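PDB 5FP1: probable TonB-dependent siderophore receptor PiuA from Acinetobacter baumannii, which probably binds iron-chelating siderophores at the outer membrane as the first step of iron uptake, and may recognise ferric enterobactin with micromolar affinity. Local coordinates for residues A[106-111]-A[265-270]; A[468-473]-A[486-491]; A[579-584]-A[630-635]. All blocks are in the same frame, centred on the assembly; numbering follows the deposited sequence.

Interaction 1. Residues A[106-111]-A[265-270]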
loop_
_atom_site.group_PDB
_atom_site.type_symbol
_atom_site.label_atom_id
_atom_site.label_comp_id
_atom_site.label_asym_id
_atom_site.label_seq_id
_atom_site.Cartn_x
_atom_site.Cartn_y
_atom_site.Cartn_z
ATOM N N SER A 106 8.037 -5.746 -3.343
ATOM C CA SER A 106 7.731 -4.461 -3.953
ATOM C C SER A 106 7.037 -4.627 -5.310
ATOM O O SER A 106 7.533 -5.313 -6.223
ATOM C CB SER A 106 8.966 -3.618 -4.110
ATOM O OG SER A 106 8.621 -2.317 -4.565
ATOM N N GLN A 107 5.903 -3.957 -5.419
ATOM C CA GLN A 107 5.056 -4.001 -6.610
ATOM C C GLN A 107 4.262 -2.709 -6.698
ATOM O O GLN A 107 4.001 -2.044 -5.679
ATOM C CB GLN A 107 4.024 -5.136 -6.491
ATOM C CG GLN A 107 4.582 -6.506 -6.207
ATOM C CD GLN A 107 3.530 -7.497 -5.718
ATOM O OE1 GLN A 107 3.747 -8.270 -4.753
ATOM N NE2 GLN A 107 2.434 -7.538 -6.414
ATOM N N ASN A 108 3.848 -2.366 -7.912
ATOM C CA ASN A 108 2.824 -1.342 -8.144
ATOM C C ASN A 108 1.518 -2.094 -8.431
ATOM O O ASN A 108 1.295 -2.559 -9.553
ATOM C CB ASN A 108 3.232 -0.469 -9.331
ATOM C CG ASN A 108 4.594 0.196 -9.127
ATOM O OD1 ASN A 108 4.902 0.668 -8.058
ATOM N ND2 ASN A 108 5.386 0.253 -10.171
ATOM N N ARG A 109 0.711 -2.311 -7.399
ATOM C CA ARG A 109 -0.408 -3.246 -7.519
ATOM C C ARG A 109 -1.544 -2.654 -8.360
ATOM O O ARG A 109 -1.833 -1.453 -8.258
ATOM C CB ARG A 109 -0.910 -3.642 -6.144
ATOM C CG ARG A 109 0.118 -4.461 -5.375
ATOM C CD ARG A 109 -0.158 -4.511 -3.885
ATOM N NE ARG A 109 0.860 -5.274 -3.161
ATOM C CZ ARG A 109 2.083 -4.847 -2.893
ATOM N NH1 ARG A 109 2.463 -3.621 -3.249
ATOM N NH2 ARG A 109 2.929 -5.652 -2.257
ATOM N N GLU A 110 -2.147 -3.515 -9.181
ATOM C CA GLU A 110 -3.278 -3.170 -10.046
ATOM C C GLU A 110 -4.618 -3.418 -9.389
ATOM O O GLU A 110 -4.737 -4.224 -8.448
ATOM C CB GLU A 110 -3.259 -4.014 -11.334
ATOM C CG GLU A 110 -2.957 -3.227 -12.605
ATOM C CD GLU A 110 -4.187 -2.602 -13.261
ATOM O OE1 GLU A 110 -5.308 -2.990 -12.908
ATOM O OE2 GLU A 110 -4.024 -1.710 -14.146
ATOM N N MET A 111 -5.641 -2.787 -9.944
ATOM C CA MET A 111 -7.002 -2.978 -9.429
ATOM C C MET A 111 -7.865 -3.929 -10.275
ATOM O O MET A 111 -8.993 -4.204 -9.883
ATOM C CB MET A 111 -7.710 -1.633 -9.319
ATOM C CG MET A 111 -7.084 -0.674 -8.304
ATOM S SD MET A 111 -7.121 -1.311 -6.617
ATOM C CE MET A 111 -8.875 -1.157 -6.305
ATOM N N GLN A 265 11.478 0.109 -15.918
ATOM C CA GLN A 265 11.046 -0.755 -14.835
ATOM C C GLN A 265 10.162 -1.831 -15.380
ATOM O O GLN A 265 9.199 -1.561 -16.096
ATOM C CB GLN A 265 10.304 0.037 -13.746
ATOM C CG GLN A 265 9.798 -0.811 -12.571
ATOM C CD GLN A 265 9.693 -0.003 -11.277
ATOM O OE1 GLN A 265 9.399 1.197 -11.305
ATOM N NE2 GLN A 265 9.975 -0.658 -10.130
ATOM N N LYS A 266 10.491 -3.051 -15.010
ATOM C CA LYS A 266 9.730 -4.215 -15.406
ATOM C C LYS A 266 9.406 -5.058 -14.178
ATOM O O LYS A 266 10.296 -5.511 -13.450
ATOM C CB LYS A 266 10.559 -5.051 -16.386
ATOM C CG LYS A 266 10.834 -4.343 -17.709
ATOM C CD LYS A 266 12.006 -4.980 -18.455
ATOM C CE LYS A 266 12.187 -4.322 -19.815
ATOM N NZ LYS A 266 13.232 -5.009 -20.626
ATOM N N GLN A 267 8.119 -5.211 -13.913
ATOM C CA GLN A 267 7.667 -6.041 -12.824
ATOM C C GLN A 267 6.944 -7.234 -13.408
ATOM O O GLN A 267 6.233 -7.125 -14.419
ATOM C CB GLN A 267 6.740 -5.235 -11.903
ATOM C CG GLN A 267 7.400 -3.983 -11.336
ATOM C CD GLN A 267 6.614 -3.321 -10.228
ATOM O OE1 GLN A 267 5.389 -3.396 -10.173
ATOM N NE2 GLN A 267 7.321 -2.663 -9.334
ATOM N N GLU A 268 7.041 -8.347 -12.711
ATOM C CA GLU A 268 6.322 -9.548 -13.107
ATOM C C GLU A 268 5.910 -10.326 -11.877
ATOM O O GLU A 268 6.742 -10.684 -11.058
ATOM C CB GLU A 268 7.198 -10.428 -14.007
ATOM C CG GLU A 268 6.454 -11.649 -14.527
ATOM C CD GLU A 268 7.320 -12.544 -15.420
ATOM O OE1 GLU A 268 8.359 -12.087 -15.946
ATOM O OE2 GLU A 268 6.959 -13.716 -15.600
ATOM N N ASN A 269 4.609 -10.550 -11.747
ATOM C CA ASN A 269 4.046 -11.192 -10.586
ATOM C C ASN A 269 3.114 -12.330 -10.969
ATOM O O ASN A 269 2.254 -12.149 -11.827
ATOM C CB ASN A 269 3.325 -10.178 -9.732
ATOM C CG ASN A 269 4.300 -9.323 -8.931
ATOM O OD1 ASN A 269 4.775 -9.716 -7.863
ATOM N ND2 ASN A 269 4.672 -8.202 -9.505
ATOM N N HIS A 270 3.297 -13.460 -10.285
ATOM C CA HIS A 270 2.446 -14.636 -10.435
ATOM C C HIS A 270 2.008 -15.043 -9.060
ATOM O O HIS A 270 2.838 -15.094 -8.135
ATOM C CB HIS A 270 3.241 -15.808 -11.017
ATOM C CG HIS A 270 3.846 -15.558 -12.354
ATOM N ND1 HIS A 270 3.312 -16.079 -13.516
ATOM C CD2 HIS A 270 4.968 -14.888 -12.722
ATOM C CE1 HIS A 270 4.066 -15.721 -14.541
ATOM N NE2 HIS A 270 5.069 -14.989 -14.089
HETATM O O HOH W 1 7.096 -6.528 -8.745
HETATM O O HOH W 2 3.096 -4.705 -10.720
HETATM O O HOH W 3 7.409 2.260 -9.556
#
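Q267 and N269, on barrel strand 264-279, meet Q107 and N108 of a plug loop, a contact of the plug-in-barrel fold of TonB-dependent receptors. The loop runs across the strand, their directions 100° apart, and barrel side chains bridge the gap in place of strand pairing. Glutamine has the length for this: the chain of Q267, extended beyond CG, carries OE1 up to the plug backbone, where N108 N donates a nearly straight 2.9 Å bond to it, in the carbonyl plane and on a lone pair. The N108 and Q267 side chains cross at about a right angle, although their amide planes differ by only 25°. Two residues further along the strand, the N269 amide stacks on that of Q107, with planes 26° apart and Q107 CD 3.3 Å from N269 OD1. That oxygen is hydrogen-bonded to S295 OG of adjacent strand 284-304, which helps fix how the amide is turned. Amides suit a buried polar interface, since each offers a donor and an acceptor that ordered water can extend. One water joins S106 O to N269 ND2. A second donates to N108 O and, over 2.7 Å, to Q267 OE1, joining N108 N there.

Interaction 2. Residues A[468-473]-A[486-491]. With C8E ((hydroxyethyloxy)tri(ethyloxy)octane), chain C; C8E ((hydroxyethyloxy)tri(ethyloxy)octane), chain E.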
loop_
_atom_site.group_PDB
_atom_site.type_symbol
_atom_site.label_atom_id
_atom_site.label_comp_id
_atom_site.label_asym_id
_atom_site.label_seq_id
_atom_site.Cartn_x
_atom_site.Cartn_y
_atom_site.Cartn_z
ATOM N N VAL A 468 4.699 -12.620 21.153
ATOM C CA VAL A 468 3.275 -12.822 21.331
ATOM C C VAL A 468 2.615 -11.473 21.191
ATOM O O VAL A 468 3.086 -10.494 21.775
ATOM C CB VAL A 468 2.993 -13.390 22.746
ATOM C CG1 VAL A 468 1.493 -13.440 23.044
ATOM C CG2 VAL A 468 3.625 -14.765 22.861
ATOM N N THR A 469 1.540 -11.413 20.418
ATOM C CA THR A 469 0.796 -10.181 20.295
ATOM C C THR A 469 -0.671 -10.441 20.606
ATOM O O THR A 469 -1.144 -11.603 20.607
ATOM C CB THR A 469 0.932 -9.561 18.889
ATOM O OG1 THR A 469 0.528 -10.505 17.900
ATOM C CG2 THR A 469 2.356 -9.185 18.647
ATOM N N TYR A 470 -1.393 -9.374 20.911
ATOM C CA TYR A 470 -2.783 -9.552 21.263
ATOM C C TYR A 470 -3.687 -8.382 21.007
ATOM O O TYR A 470 -3.261 -7.300 20.609
ATOM C CB TYR A 470 -2.874 -10.004 22.724
ATOM C CG TYR A 470 -2.347 -9.004 23.725
ATOM C CD1 TYR A 470 -0.995 -8.977 24.071
ATOM C CD2 TYR A 470 -3.205 -8.130 24.371
ATOM C CE1 TYR A 470 -0.516 -8.061 25.004
ATOM C CE2 TYR A 470 -2.738 -7.223 25.320
ATOM C CZ TYR A 470 -1.394 -7.183 25.625
ATOM O OH TYR A 470 -0.940 -6.272 26.571
ATOM N N GLN A 471 -4.973 -8.626 21.216
ATOM C CA GLN A 471 -5.966 -7.600 21.139
ATOM C C GLN A 471 -7.054 -7.901 22.155
ATOM O O GLN A 471 -7.376 -9.065 22.404
ATOM C CB GLN A 471 -6.564 -7.482 19.732
ATOM C CG GLN A 471 -7.533 -8.546 19.296
ATOM C CD GLN A 471 -7.867 -8.450 17.798
ATOM O OE1 GLN A 471 -6.986 -8.242 16.972
ATOM N NE2 GLN A 471 -9.138 -8.606 17.455
ATOM N N ALA A 472 -7.616 -6.844 22.723
ATOM C CA ALA A 472 -8.736 -6.959 23.642
ATOM C C ALA A 472 -9.624 -5.757 23.449
ATOM O O ALA A 472 -9.144 -4.612 23.425
ATOM C CB ALA A 472 -8.228 -7.004 25.086
ATOM N N GLY A 473 -10.921 -5.989 23.317
ATOM C CA GLY A 473 -11.841 -4.881 23.213
ATOM C C GLY A 473 -13.197 -5.217 23.822
ATOM O O GLY A 473 -13.576 -6.383 23.908
ATOM N N THR A 486 -14.060 0.375 23.408
ATOM C CA THR A 486 -12.684 0.642 23.823
ATOM C C THR A 486 -11.879 -0.578 23.425
ATOM O O THR A 486 -12.326 -1.703 23.648
ATOM C CB THR A 486 -12.570 0.761 25.363
ATOM O OG1 THR A 486 -13.524 1.707 25.848
ATOM C CG2 THR A 486 -11.166 1.197 25.763
ATOM N N SER A 487 -10.676 -0.379 22.892
ATOM C CA SER A 487 -9.829 -1.518 22.576
ATOM C C SER A 487 -8.355 -1.231 22.690
ATOM O O SER A 487 -7.910 -0.091 22.646
ATOM C CB SER A 487 -10.161 -2.072 21.182
ATOM O OG SER A 487 -9.754 -1.165 20.178
ATOM N N TYR A 488 -7.614 -2.304 22.855
ATOM C CA TYR A 488 -6.175 -2.259 22.942
ATOM C C TYR A 488 -5.595 -3.376 22.079
ATOM O O TYR A 488 -6.050 -4.513 22.126
ATOM C CB TYR A 488 -5.735 -2.424 24.394
ATOM C CG TYR A 488 -4.246 -2.433 24.576
ATOM C CD1 TYR A 488 -3.508 -1.267 24.524
ATOM C CD2 TYR A 488 -3.572 -3.628 24.747
ATOM C CE1 TYR A 488 -2.126 -1.288 24.681
ATOM C CE2 TYR A 488 -2.201 -3.660 24.902
ATOM C CZ TYR A 488 -1.484 -2.490 24.865
ATOM O OH TYR A 488 -0.106 -2.553 25.012
ATOM N N ALA A 489 -4.553 -3.067 21.321
ATOM C CA ALA A 489 -3.931 -4.080 20.436
ATOM C C ALA A 489 -2.456 -3.786 20.294
ATOM O O ALA A 489 -2.036 -2.608 20.336
ATOM C CB ALA A 489 -4.610 -4.089 19.070
ATOM N N THR A 490 -1.667 -4.849 20.172
ATOM C CA THR A 490 -0.233 -4.699 20.077
ATOM C C THR A 490 0.295 -5.093 18.696
ATOM O O THR A 490 -0.393 -5.737 17.880
ATOM C CB THR A 490 0.517 -5.527 21.149
ATOM O OG1 THR A 490 0.307 -6.938 20.951
ATOM C CG2 THR A 490 0.071 -5.124 22.559
ATOM N N SER A 491 1.550 -4.722 18.475
ATOM C CA SER A 491 2.275 -5.101 17.282
ATOM C C SER A 491 3.740 -5.304 17.617
ATOM O O SER A 491 4.265 -4.675 18.524
ATOM C CB SER A 491 2.111 -4.013 16.222
ATOM O OG SER A 491 3.105 -4.112 15.203
HETATM C C1 C8E C . -13.290 -0.028 29.458
HETATM C C2 C8E C . -14.732 -0.471 29.339
HETATM C C3 C8E C . -15.157 -0.446 27.889
HETATM C C4 C8E C . -16.621 -0.138 27.741
HETATM C C5 C8E C . -17.020 0.082 26.302
HETATM C C6 C8E C . -16.352 1.298 25.707
HETATM C C7 C8E C . -17.109 2.559 25.969
HETATM C C8 C8E C . -16.166 3.749 25.889
HETATM O O9 C8E C . -15.556 3.868 27.177
HETATM C C10 C8E C . -14.326 4.601 27.189
HETATM C C11 C8E C . -14.605 6.092 27.126
HETATM O O12 C8E C . -15.430 6.375 26.003
HETATM C C13 C8E C . -15.718 7.774 25.935
HETATM C C14 C8E C . -16.543 8.075 24.692
HETATM O O15 C8E C . -17.938 8.025 24.990
HETATM C C16 C8E C . -18.513 9.331 25.098
HETATM C C17 C8E C . -19.996 9.281 24.770
HETATM O O18 C8E C . -20.184 8.372 23.692
HETATM C C1 C8E E . -2.201 -18.861 20.762
HETATM C C2 C8E E . -0.795 -18.555 21.227
HETATM C C3 C8E E . -0.646 -18.888 22.700
HETATM C C4 C8E E . 0.345 -17.974 23.416
HETATM C C5 C8E E . 1.715 -18.630 23.562
HETATM C C6 C8E E . 2.452 -18.150 24.811
HETATM C C7 C8E E . 3.873 -18.710 24.858
HETATM C C8 C8E E . 4.908 -17.654 25.246
HETATM O O9 C8E E . 5.942 -17.601 24.258
HETATM C C10 C8E E . 7.041 -16.768 24.645
HETATM C C11 C8E E . 7.330 -15.738 23.549
HETATM O O12 C8E E . 8.212 -14.695 23.986
HETATM C C13 C8E E . 7.878 -14.115 25.252
HETATM C C14 C8E E . 6.424 -13.646 25.283
HETATM O O15 C8E E . 6.031 -13.303 26.613
HETATM C C16 C8E E . 5.458 -14.394 27.332
HETATM C C17 C8E E . 4.015 -14.064 27.687
HETATM O O18 C8E E . 3.286 -15.274 27.881
HETATM C C19 C8E E . 1.918 -15.111 27.515
HETATM C C20 C8E E . 1.140 -16.382 27.828
HETATM O O21 C8E E . -0.114 -16.334 27.139
HETATM O O HOH W 4 2.612 -7.849 22.157
HETATM O O HOH W 5 -2.776 -7.030 17.755
#
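A beta hairpin of the transmembrane barrel, strands 459-476 and 482-493, joins A472 to Y488 as a hydrogen-bonded antiparallel pair and brings Y470 against T490. The short-segment axes are 4.6 Å apart at closest. Around A472 and Y488 the pairing is regular, each N-H meeting the other residue's carbonyl. At Y470 it changes: T490 N still donates to Y470 O, but Y470 N goes to the hydroxyl T490 OG1, at 3.0 Å, and a water donates to both Y470 O and T490 O. Threonine suits this place because OG1, set between the backbone N and the carbonyl carbon (chi1 64°), can act as the acceptor, while its methyl is left to pack: T490 CG2 lies over one face of the Y470 ring, 4.1 Å from the ring centroid. The two tyrosine rings meet obliquely, planes 48° apart, with Y470 CE2 3.6 Å from Y488 CE2. A detergent molecule touches both rings, consistent with this face of the wall being turned to lipid, and Y488 OH is hydrogen-bonded to Q521 on the next strand. The other face looks into the barrel, where S487 OG bonds P41 O and Q471 lies on A126 and M127 of the plug. Back on the tyrosine face, Y470 OH sits at the edge of the Y488 ring, near its plane, 3.3 Å from Y488 CE2.

Interaction 3. Residues A[579-584]-A[630-635]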
loop_
_atom_site.group_PDB
_atom_site.type_symbol
_atom_site.label_atom_id
_atom_site.label_comp_id
_atom_site.label_asym_id
_atom_site.label_seq_id
_atom_site.Cartn_x
_atom_site.Cartn_y
_atom_site.Cartn_z
ATOM N N THR A 579 -30.087 9.349 0.102
ATOM C CA THR A 579 -31.426 9.098 -0.427
ATOM C C THR A 579 -31.280 8.039 -1.488
ATOM O O THR A 579 -30.177 7.522 -1.715
ATOM C CB THR A 579 -32.057 10.345 -1.084
ATOM O OG1 THR A 579 -31.331 10.706 -2.270
ATOM C CG2 THR A 579 -32.063 11.510 -0.138
ATOM N N ASP A 580 -32.363 7.725 -2.183
ATOM C CA ASP A 580 -32.274 6.681 -3.186
ATOM C C ASP A 580 -31.666 7.234 -4.471
ATOM O O ASP A 580 -31.467 6.494 -5.421
ATOM C CB ASP A 580 -33.625 5.998 -3.441
ATOM C CG ASP A 580 -34.652 6.921 -4.071
ATOM O OD1 ASP A 580 -34.397 8.143 -4.209
ATOM O OD2 ASP A 580 -35.734 6.410 -4.428
ATOM N N LYS A 581 -31.346 8.524 -4.480
ATOM C CA LYS A 581 -30.610 9.136 -5.596
ATOM C C LYS A 581 -29.191 9.650 -5.241
ATOM O O LYS A 581 -28.399 9.964 -6.135
ATOM C CB LYS A 581 -31.408 10.316 -6.134
ATOM C CG LYS A 581 -32.788 9.905 -6.626
ATOM C CD LYS A 581 -33.510 11.045 -7.300
ATOM C CE LYS A 581 -34.858 10.559 -7.807
ATOM N NZ LYS A 581 -35.711 11.703 -8.213
ATOM N N TRP A 582 -28.907 9.781 -3.955
ATOM C CA TRP A 582 -27.711 10.476 -3.481
ATOM C C TRP A 582 -26.845 9.573 -2.572
ATOM O O TRP A 582 -27.307 9.095 -1.524
ATOM C CB TRP A 582 -28.158 11.706 -2.726
ATOM C CG TRP A 582 -27.078 12.605 -2.291
ATOM C CD1 TRP A 582 -25.775 12.604 -2.716
ATOM C CD2 TRP A 582 -27.194 13.675 -1.354
ATOM N NE1 TRP A 582 -25.077 13.597 -2.082
ATOM C CE2 TRP A 582 -25.923 14.277 -1.248
ATOM C CE3 TRP A 582 -28.249 14.183 -0.588
ATOM C CZ2 TRP A 582 -25.678 15.362 -0.416
ATOM C CZ3 TRP A 582 -28.003 15.263 0.241
ATOM C CH2 TRP A 582 -26.726 15.837 0.324
ATOM N N ASN A 583 -25.606 9.311 -2.982
ATOM C CA ASN A 583 -24.714 8.502 -2.142
ATOM C C ASN A 583 -23.432 9.226 -1.770
ATOM O O ASN A 583 -23.125 10.307 -2.311
ATOM C CB ASN A 583 -24.454 7.128 -2.729
ATOM C CG ASN A 583 -23.718 7.175 -4.033
ATOM O OD1 ASN A 583 -23.343 8.253 -4.523
ATOM N ND2 ASN A 583 -23.521 5.998 -4.629
ATOM N N ILE A 584 -22.726 8.674 -0.785
ATOM C CA ILE A 584 -21.577 9.381 -0.241
ATOM C C ILE A 584 -20.537 8.417 0.338
ATOM O O ILE A 584 -20.876 7.363 0.893
ATOM C CB ILE A 584 -22.018 10.402 0.824
ATOM C CG1 ILE A 584 -20.893 11.387 1.137
ATOM C CG2 ILE A 584 -22.521 9.700 2.067
ATOM C CD1 ILE A 584 -21.262 12.469 2.119
ATOM N N THR A 630 -19.112 11.908 -3.786
ATOM C CA THR A 630 -20.554 11.877 -3.746
ATOM C C THR A 630 -21.152 11.854 -5.151
ATOM O O THR A 630 -20.607 12.468 -6.078
ATOM C CB THR A 630 -21.105 13.032 -2.890
ATOM O OG1 THR A 630 -22.516 12.838 -2.695
ATOM C CG2 THR A 630 -20.819 14.387 -3.498
ATOM N N THR A 631 -22.226 11.079 -5.317
ATOM C CA THR A 631 -22.898 10.985 -6.604
ATOM C C THR A 631 -24.406 11.174 -6.465
ATOM O O THR A 631 -24.995 10.908 -5.405
ATOM C CB THR A 631 -22.620 9.670 -7.357
ATOM O OG1 THR A 631 -23.396 8.607 -6.809
ATOM C CG2 THR A 631 -21.110 9.300 -7.295
ATOM N N TYR A 632 -24.998 11.637 -7.562
ATOM C CA TYR A 632 -26.421 11.965 -7.609
ATOM C C TYR A 632 -27.046 11.488 -8.920
ATOM O O TYR A 632 -26.474 11.637 -10.001
ATOM C CB TYR A 632 -26.642 13.465 -7.393
ATOM C CG TYR A 632 -28.070 13.759 -6.993
ATOM C CD1 TYR A 632 -29.064 13.903 -7.959
ATOM C CD2 TYR A 632 -28.438 13.830 -5.660
ATOM C CE1 TYR A 632 -30.379 14.132 -7.600
ATOM C CE2 TYR A 632 -29.747 14.062 -5.294
ATOM C CZ TYR A 632 -30.714 14.213 -6.271
ATOM O OH TYR A 632 -32.023 14.435 -5.911
ATOM N N LYS A 633 -28.216 10.871 -8.812
ATOM C CA LYS A 633 -28.931 10.382 -9.984
ATOM C C LYS A 633 -29.752 11.538 -10.534
ATOM O O LYS A 633 -30.918 11.695 -10.161
ATOM C CB LYS A 633 -29.852 9.229 -9.596
ATOM C CG LYS A 633 -29.283 7.852 -9.861
ATOM C CD LYS A 633 -29.285 7.561 -11.354
ATOM C CE LYS A 633 -29.392 6.072 -11.630
ATOM N NZ LYS A 633 -29.093 5.768 -13.055
ATOM N N VAL A 634 -29.138 12.368 -11.374
ATOM C CA VAL A 634 -29.817 13.555 -11.882
ATOM C C VAL A 634 -30.949 13.167 -12.839
ATOM O O VAL A 634 -31.973 13.821 -12.866
ATOM C CB VAL A 634 -28.876 14.567 -12.571
ATOM C CG1 VAL A 634 -27.721 14.957 -11.656
ATOM C CG2 VAL A 634 -28.371 14.037 -13.895
ATOM N N LEU A 635 -30.766 12.108 -13.612
ATOM C CA LEU A 635 -31.864 11.545 -14.395
ATOM C C LEU A 635 -31.803 10.064 -14.174
ATOM O O LEU A 635 -30.795 9.559 -13.685
ATOM C CB LEU A 635 -31.700 11.845 -15.884
ATOM C CG LEU A 635 -31.672 13.320 -16.285
ATOM C CD1 LEU A 635 -31.030 13.478 -17.653
ATOM C CD2 LEU A 635 -33.076 13.904 -16.273
HETATM O O HOH W 6 -32.540 12.676 -3.401
HETATM O O HOH W 7 -26.155 8.516 -7.139
HETATM O O HOH W 8 -22.216 5.956 -7.191
#
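K581, Y632 and T630 lose the most surface where strands 582-597 and 624-635 run antiparallel in the barrel wall, beside short turns that in this family lie at the periplasmic end. K581 lends its aliphatic part: CB stands over the face of the Y632 ring, 4.2 Å from the centroid, and the chain, extended beyond CG, passes the phenol with CD 4.0 Å from Y632 OH. The K581 carbonyl serves the pairing, since K633 N donates to its O on a lone pair at 2.8 Å. Y632 also receives W582: the Y632 ring atom CD2 lies 3.6 Å from W582 CB, and the rings are oblique to each other. At its far end, Y632 OH shares a water with T579 OG1, the hydroxyl that accepts from K581 N in an ST turn.

T630 carries the polar half of the contact. Its OG1, anti to the backbone N (chi1 -171°), donates to N583 O over 2.6 Å and accepts from W582 NE1, the oxygen lying close to the indole plane at 2.7 Å. N583 O takes a second bond, from T631 N, which approaches from above the carbonyl plane. A threonine hydroxyl that donates one hydrogen bond while accepting another probably strengthens both by polarisation. It also gives the indole N-H a partner, which helps hold tryptophan on a surface that may lie near the membrane boundary.

From the N terminus the three contacts follow in series: each closes before the next opens, and none nests or crosses. Interaction 1 closes the widest loop, with 153 residues between its segments, and ties the plug to the barrel wall. Interaction 2 joins neighbouring strands of one hairpin, with only 12 residues between its segments. Interaction 3 brings together two adjacent wall strands whose 45 intervening residues include the C602–C607 disulfide. Their centres are 33 to 39 Å apart, and no two touch. Interactions 2 and 3 are strand-to-strand seams of the wall, whereas interaction 1 connects the wall to the domain that fills it.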